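Local coordinates for protein Amuc_1102 (Akkermansia muciniphila, PDB 7DSZ) that is of unestablished function but adopts an immunoglobulin-like fold related to archaeal type IV pilus proteins, consistent with a role in pilus assembly or structure, at residues C[28-33]-C[50-55]; C[76-81]-C[111-116]. All coordinates share one frame; numbering follows the deposited sequence.

Contact 1 of 2, residues C[28-33]-C[50-55]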
loop_
_atom_site.group_PDB
_atom_site.type_symbol
_atom_site.label_atom_id
_atom_site.label_comp_id
_atom_site.label_asym_id
_atom_site.label_seq_id
_atom_site.Cartn_x
_atom_site.Cartn_y
_atom_site.Cartn_z
ATOM N N LEU C 28 -10.498 11.131 20.004
ATOM C CA LEU C 28 -11.184 10.292 19.020
ATOM C C LEU C 28 -12.220 11.114 18.270
ATOM O O LEU C 28 -13.089 11.743 18.889
ATOM C CB LEU C 28 -11.866 9.102 19.695
ATOM C CG LEU C 28 -12.875 8.345 18.820
ATOM C CD1 LEU C 28 -12.142 7.647 17.677
ATOM C CD2 LEU C 28 -13.634 7.338 19.660
ATOM N N TYR C 29 -12.121 11.113 16.947
ATOM C CA TYR C 29 -13.129 11.675 16.061
ATOM C C TYR C 29 -13.710 10.562 15.210
ATOM O O TYR C 29 -12.961 9.843 14.542
ATOM C CB TYR C 29 -12.546 12.716 15.120
ATOM C CG TYR C 29 -11.972 13.948 15.773
ATOM C CD1 TYR C 29 -12.765 15.069 15.968
ATOM C CD2 TYR C 29 -10.641 13.997 16.154
ATOM C CE1 TYR C 29 -12.247 16.218 16.537
ATOM C CE2 TYR C 29 -10.103 15.161 16.730
ATOM C CZ TYR C 29 -10.922 16.255 16.909
ATOM O OH TYR C 29 -10.420 17.402 17.450
ATOM N N MET C 30 -15.035 10.425 15.213
ATOM C CA MET C 30 -15.690 9.536 14.265
ATOM C C MET C 30 -15.950 10.323 12.989
ATOM O O MET C 30 -16.572 11.389 13.025
ATOM C CB MET C 30 -16.992 8.961 14.841
ATOM C CG MET C 30 -16.794 8.174 16.129
ATOM S SD MET C 30 -15.679 6.758 15.935
ATOM C CE MET C 30 -16.384 5.928 14.530
ATOM N N ARG C 31 -15.473 9.809 11.856
ATOM C CA ARG C 31 -15.496 10.583 10.621
ATOM C C ARG C 31 -15.860 9.670 9.468
ATOM O O ARG C 31 -15.345 8.556 9.371
ATOM C CB ARG C 31 -14.135 11.233 10.317
ATOM C CG ARG C 31 -13.631 12.225 11.376
ATOM C CD ARG C 31 -12.259 12.746 10.972
ATOM N NE ARG C 31 -12.314 13.133 9.580
ATOM C CZ ARG C 31 -11.353 12.959 8.689
ATOM N NH1 ARG C 31 -10.191 12.396 9.002
ATOM N NH2 ARG C 31 -11.577 13.368 7.457
ATOM N N GLN C 32 -16.707 10.143 8.572
ATOM C CA GLN C 32 -17.058 9.366 7.391
ATOM C C GLN C 32 -15.890 9.378 6.414
ATOM O O GLN C 32 -15.203 10.396 6.279
ATOM C CB GLN C 32 -18.308 9.950 6.737
ATOM C CG GLN C 32 -18.853 9.144 5.572
ATOM C CD GLN C 32 -20.262 9.564 5.188
ATOM O OE1 GLN C 32 -20.678 10.698 5.438
ATOM N NE2 GLN C 32 -21.010 8.644 4.588
ATOM N N SER C 33 -15.651 8.257 5.739
ATOM C CA SER C 33 -14.569 8.255 4.771
ATOM C C SER C 33 -14.976 9.109 3.576
ATOM O O SER C 33 -16.168 9.327 3.339
ATOM C CB SER C 33 -14.227 6.837 4.321
ATOM O OG SER C 33 -15.360 6.206 3.768
ATOM N N LYS C 50 -18.489 5.460 9.117
ATOM C CA LYS C 50 -17.638 6.256 9.990
ATOM C C LYS C 50 -16.453 5.452 10.517
ATOM O O LYS C 50 -16.611 4.384 11.122
ATOM C CB LYS C 50 -18.445 6.847 11.143
ATOM C CG LYS C 50 -19.320 8.021 10.709
ATOM C CD LYS C 50 -19.950 8.676 11.950
ATOM C CE LYS C 50 -20.977 9.748 11.589
ATOM N NZ LYS C 50 -20.355 10.954 10.978
ATOM N N TRP C 51 -15.268 6.001 10.294
ATOM C CA TRP C 51 -14.017 5.491 10.809
ATOM C C TRP C 51 -13.706 6.133 12.157
ATOM O O TRP C 51 -14.079 7.276 12.414
ATOM C CB TRP C 51 -12.894 5.828 9.827
ATOM C CG TRP C 51 -12.933 5.043 8.572
ATOM C CD1 TRP C 51 -13.907 5.055 7.601
ATOM C CD2 TRP C 51 -11.936 4.133 8.135
ATOM N NE1 TRP C 51 -13.576 4.168 6.599
ATOM C CE2 TRP C 51 -12.364 3.597 6.905
ATOM C CE3 TRP C 51 -10.729 3.688 8.689
ATOM C CZ2 TRP C 51 -11.622 2.649 6.211
ATOM C CZ3 TRP C 51 -9.990 2.745 7.993
ATOM C CH2 TRP C 51 -10.438 2.242 6.768
ATOM N N ALA C 52 -13.000 5.395 13.012
ATOM C CA ALA C 52 -12.414 5.987 14.213
ATOM C C ALA C 52 -11.089 6.640 13.838
ATOM O O ALA C 52 -10.179 5.966 13.340
ATOM C CB ALA C 52 -12.193 4.932 15.295
ATOM N N ASP C 53 -10.980 7.944 14.056
ATOM C CA ASP C 53 -9.774 8.698 13.719
ATOM C C ASP C 53 -9.224 9.266 15.020
ATOM O O ASP C 53 -9.810 10.194 15.585
ATOM C CB ASP C 53 -10.121 9.799 12.706
ATOM C CG ASP C 53 -8.981 10.772 12.441
ATOM O OD1 ASP C 53 -7.837 10.559 12.892
ATOM O OD2 ASP C 53 -9.254 11.749 11.727
ATOM N N PHE C 54 -8.122 8.686 15.505
ATOM C CA PHE C 54 -7.483 9.130 16.737
ATOM C C PHE C 54 -6.443 10.175 16.370
ATOM O O PHE C 54 -5.533 9.885 15.596
ATOM C CB PHE C 54 -6.821 7.963 17.475
ATOM C CG PHE C 54 -7.786 6.915 17.971
ATOM C CD1 PHE C 54 -8.327 7.003 19.253
ATOM C CD2 PHE C 54 -8.121 5.827 17.180
ATOM C CE1 PHE C 54 -9.218 6.011 19.726
ATOM C CE2 PHE C 54 -9.004 4.852 17.632
ATOM C CZ PHE C 54 -9.545 4.945 18.916
ATOM N N GLU C 55 -6.570 11.384 16.923
ATOM C CA GLU C 55 -5.724 12.515 16.541
ATOM C C GLU C 55 -4.990 13.030 17.763
ATOM O O GLU C 55 -5.616 13.230 18.805
ATOM C CB GLU C 55 -6.572 13.652 15.970
ATOM C CG GLU C 55 -7.351 13.285 14.715
ATOM C CD GLU C 55 -6.519 13.534 13.491
ATOM O OE1 GLU C 55 -5.885 14.621 13.427
ATOM O OE2 GLU C 55 -6.470 12.649 12.607
HETATM O O HOH W 1 -19.149 12.253 13.404
#
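An antiparallel strand pair at the margin of the three-stranded sheet of the immunoglobulin-like fold joins 28-33 to 50-55. Two backbone hydrogen bonds close each hydrogen-bonded pair, Tyr-29 with Asp-53 and Arg-31 with Trp-51. The shortest runs from Trp-51 N to Arg-31 O (2.7 Å). The face bearing Tyr-29, Arg-31, Trp-51 and Asp-53 mixes aromatic rings with an ion pair. Arg-31, bent at chi3 (47°), lies alongside Asp-53 and sends NH1 to Asp-53 OD2 in a salt bridge (3.0 Å, 165° at the hydrogen). The carboxylate oxygen lies near the guanidinium plane, yet NH1 reaches it from above the carboxylate plane. On the other face an apolar patch lies beside Gln-32 and Lys-50: Leu-28 CD1 sits over the centre of the Phe-54 ring (4.0 Å to its centroid) in a CH-pi contact and touches Ala-52 CB (3.6 Å). Met-30 curls at chi2 and chi3, bringing SD to 4.0 Å from Ala-52 CB. A water bridges Met-30 O and Lys-50 NZ. Helix 117-124 covers Met-30 and Ala-52 through Val-120, strand 134-143 meets Leu-28 and Phe-54 through Val-134, Trp-189 makes a cation-pi contact with Arg-31, and strand 109-115 continues the sheet beyond 50-55.

Contact 2 of 2, residues C[76-81]-C[111-116]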
loop_
_atom_site.group_PDB
_atom_site.type_symbol
_atom_site.label_atom_id
_atom_site.label_comp_id
_atom_site.label_asym_id
_atom_site.label_seq_id
_atom_site.Cartn_x
_atom_site.Cartn_y
_atom_site.Cartn_z
ATOM N N PHE C 76 6.020 7.219 16.533
ATOM C CA PHE C 76 4.884 7.312 17.440
ATOM C C PHE C 76 4.362 5.911 17.704
ATOM O O PHE C 76 4.048 5.187 16.761
ATOM C CB PHE C 76 3.763 8.162 16.835
ATOM C CG PHE C 76 3.958 9.636 17.009
ATOM C CD1 PHE C 76 5.025 10.282 16.398
ATOM C CD2 PHE C 76 3.076 10.376 17.779
ATOM C CE1 PHE C 76 5.208 11.652 16.552
ATOM C CE2 PHE C 76 3.257 11.755 17.943
ATOM C CZ PHE C 76 4.340 12.386 17.324
ATOM N N LYS C 77 4.243 5.540 18.975
ATOM C CA LYS C 77 3.653 4.261 19.354
ATOM C C LYS C 77 2.303 4.540 19.997
ATOM O O LYS C 77 2.221 5.286 20.979
ATOM C CB LYS C 77 4.577 3.491 20.296
ATOM C CG LYS C 77 5.886 3.114 19.642
ATOM C CD LYS C 77 6.850 2.444 20.629
ATOM C CE LYS C 77 8.052 1.832 19.887
ATOM N NZ LYS C 77 9.022 1.209 20.843
ATOM N N PHE C 78 1.244 3.991 19.403
ATOM C CA PHE C 78 -0.113 4.176 19.893
ATOM C C PHE C 78 -0.577 2.920 20.620
ATOM O O PHE C 78 -0.385 1.811 20.121
ATOM C CB PHE C 78 -1.079 4.453 18.745
ATOM C CG PHE C 78 -0.819 5.747 18.018
ATOM C CD1 PHE C 78 0.149 5.798 17.023
ATOM C CD2 PHE C 78 -1.548 6.883 18.313
ATOM C CE1 PHE C 78 0.383 6.976 16.327
ATOM C CE2 PHE C 78 -1.327 8.077 17.629
ATOM C CZ PHE C 78 -0.366 8.118 16.631
ATOM N N TYR C 79 -1.214 3.111 21.776
ATOM C CA TYR C 79 -1.791 2.028 22.569
ATOM C C TYR C 79 -3.238 2.378 22.848
ATOM O O TYR C 79 -3.519 3.432 23.435
ATOM C CB TYR C 79 -1.053 1.837 23.901
ATOM C CG TYR C 79 0.436 1.646 23.765
ATOM C CD1 TYR C 79 1.290 2.743 23.751
ATOM C CD2 TYR C 79 0.991 0.378 23.675
ATOM C CE1 TYR C 79 2.653 2.586 23.639
ATOM C CE2 TYR C 79 2.362 0.206 23.559
ATOM C CZ TYR C 79 3.186 1.321 23.540
ATOM O OH TYR C 79 4.553 1.183 23.428
ATOM N N ILE C 80 -4.151 1.493 22.463
ATOM C CA ILE C 80 -5.574 1.711 22.658
ATOM C C ILE C 80 -6.164 0.452 23.279
ATOM O O ILE C 80 -5.917 -0.661 22.801
ATOM C CB ILE C 80 -6.279 2.074 21.336
ATOM C CG1 ILE C 80 -5.813 3.464 20.870
ATOM C CG2 ILE C 80 -7.799 2.035 21.505
ATOM C CD1 ILE C 80 -6.049 3.766 19.389
ATOM N N ALA C 81 -6.937 0.636 24.351
ATOM C CA ALA C 81 -7.551 -0.471 25.075
ATOM C C ALA C 81 -9.065 -0.382 24.967
ATOM O O ALA C 81 -9.655 0.684 25.197
ATOM C CB ALA C 81 -7.107 -0.471 26.547
ATOM N N ALA C 111 -0.339 13.805 14.677
ATOM C CA ALA C 111 -0.178 12.380 14.403
ATOM C C ALA C 111 -1.546 11.702 14.507
ATOM O O ALA C 111 -2.466 12.220 15.148
ATOM C CB ALA C 111 0.825 11.737 15.370
ATOM N N SER C 112 -1.695 10.538 13.871
ATOM C CA SER C 112 -3.003 9.895 13.905
ATOM C C SER C 112 -2.883 8.388 13.691
ATOM O O SER C 112 -1.880 7.886 13.175
ATOM C CB SER C 112 -3.951 10.497 12.850
ATOM O OG SER C 112 -3.465 10.278 11.528
ATOM N N VAL C 113 -3.924 7.678 14.136
ATOM C CA VAL C 113 -4.123 6.263 13.816
ATOM C C VAL C 113 -5.617 6.031 13.729
ATOM O O VAL C 113 -6.421 6.837 14.201
ATOM C CB VAL C 113 -3.518 5.269 14.839
ATOM C CG1 VAL C 113 -2.035 5.134 14.630
ATOM C CG2 VAL C 113 -3.875 5.680 16.263
ATOM N N TYR C 114 -6.003 4.916 13.095
ATOM C CA TYR C 114 -7.396 4.717 12.713
ATOM C C TYR C 114 -7.858 3.298 13.012
ATOM O O TYR C 114 -7.078 2.349 12.944
ATOM C CB TYR C 114 -7.616 4.980 11.202
ATOM C CG TYR C 114 -7.105 6.352 10.777
ATOM C CD1 TYR C 114 -5.742 6.596 10.651
ATOM C CD2 TYR C 114 -7.991 7.401 10.535
ATOM C CE1 TYR C 114 -5.266 7.843 10.313
ATOM C CE2 TYR C 114 -7.523 8.668 10.169
ATOM C CZ TYR C 114 -6.150 8.876 10.064
ATOM O OH TYR C 114 -5.651 10.129 9.710
ATOM N N LEU C 115 -9.159 3.163 13.275
ATOM C CA LEU C 115 -9.834 1.870 13.243
ATOM C C LEU C 115 -10.914 1.896 12.167
ATOM O O LEU C 115 -11.615 2.899 11.998
ATOM C CB LEU C 115 -10.453 1.528 14.615
ATOM C CG LEU C 115 -9.479 1.105 15.715
ATOM C CD1 LEU C 115 -10.250 1.012 17.055
ATOM C CD2 LEU C 115 -8.722 -0.222 15.393
ATOM N N SER C 116 -11.051 0.788 11.432
ATOM C CA SER C 116 -12.012 0.708 10.349
ATOM C C SER C 116 -13.444 0.702 10.885
ATOM O O SER C 116 -13.676 0.430 12.068
ATOM C CB SER C 116 -11.786 -0.571 9.544
ATOM O OG SER C 116 -12.140 -1.690 10.353
#
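Strands 76-81 and 111-115 belong to different sheets and face each other across the buried interior of the beta-sandwich, their short axes 8.7 Å apart and inclined at 40°. The gap is bridged mainly by side chains, with no backbone pairing between the strands. Phe-78 carries most of it. Its CB lies 3.9 Å from Val-113 CG2, and with CG anti to the carbonyl carbon (chi1 -65°) the ring rises to meet the valine tip to tip. The two valine methyls divide the near part of the ring: CG2 lies by CG and CD2, while CG1 comes down over one face, offset toward the rim, 3.3 Å from Phe-78 CD1 and 3.5 Å from the ring centroid. This is a close CH-pi contact. CE1 still touches CG1, and CE2 remains beside CG2. Farthest out, CZ turns to strand 111-115 itself, meeting Ser-112 O obliquely and Ala-111 CB at the ring edge (4.0 Å). The same alanine methyl also lies over a face of Phe-76, 3.5 Å from its CE2 and 3.8 Å from its centroid, so it is held between the face of one phenylalanine and the edge of the next. Ile-80 CD1 extends the seam more loosely toward Val-113 CG2 (4.3 Å). On the opposite side of strand 111-115, Ser-112 OG and Tyr-114 OH are hydrogen-bonded to each other. The strand is thus two-sided, with the polar side chains of Ser-112 and Tyr-114 turned from the seam; methyl-on-ring contacts, with their weak directionality, join the sheets by dispersion and by the exclusion of water from the core.

From the N terminus, strand 18-32 runs into contact 1, which closes a 16-residue connection without helix or strand by pairing 28-33 with 50-55. Only after it is complete does the chain, continuing along strand 50-63 and into strand 70-83, open contact 2, so the two lie in series and neither nests nor crosses. Contact 2 spans strand 91-104 and closes when strand 109-115 comes back to pair with 50-63. The two meet there: Phe-54 N lies 2.8 Å from Val-113 O, a probable hydrogen bond. Contact 1 therefore builds one sheet laterally, whereas contact 2 fastens that sheet to the one containing 70-83.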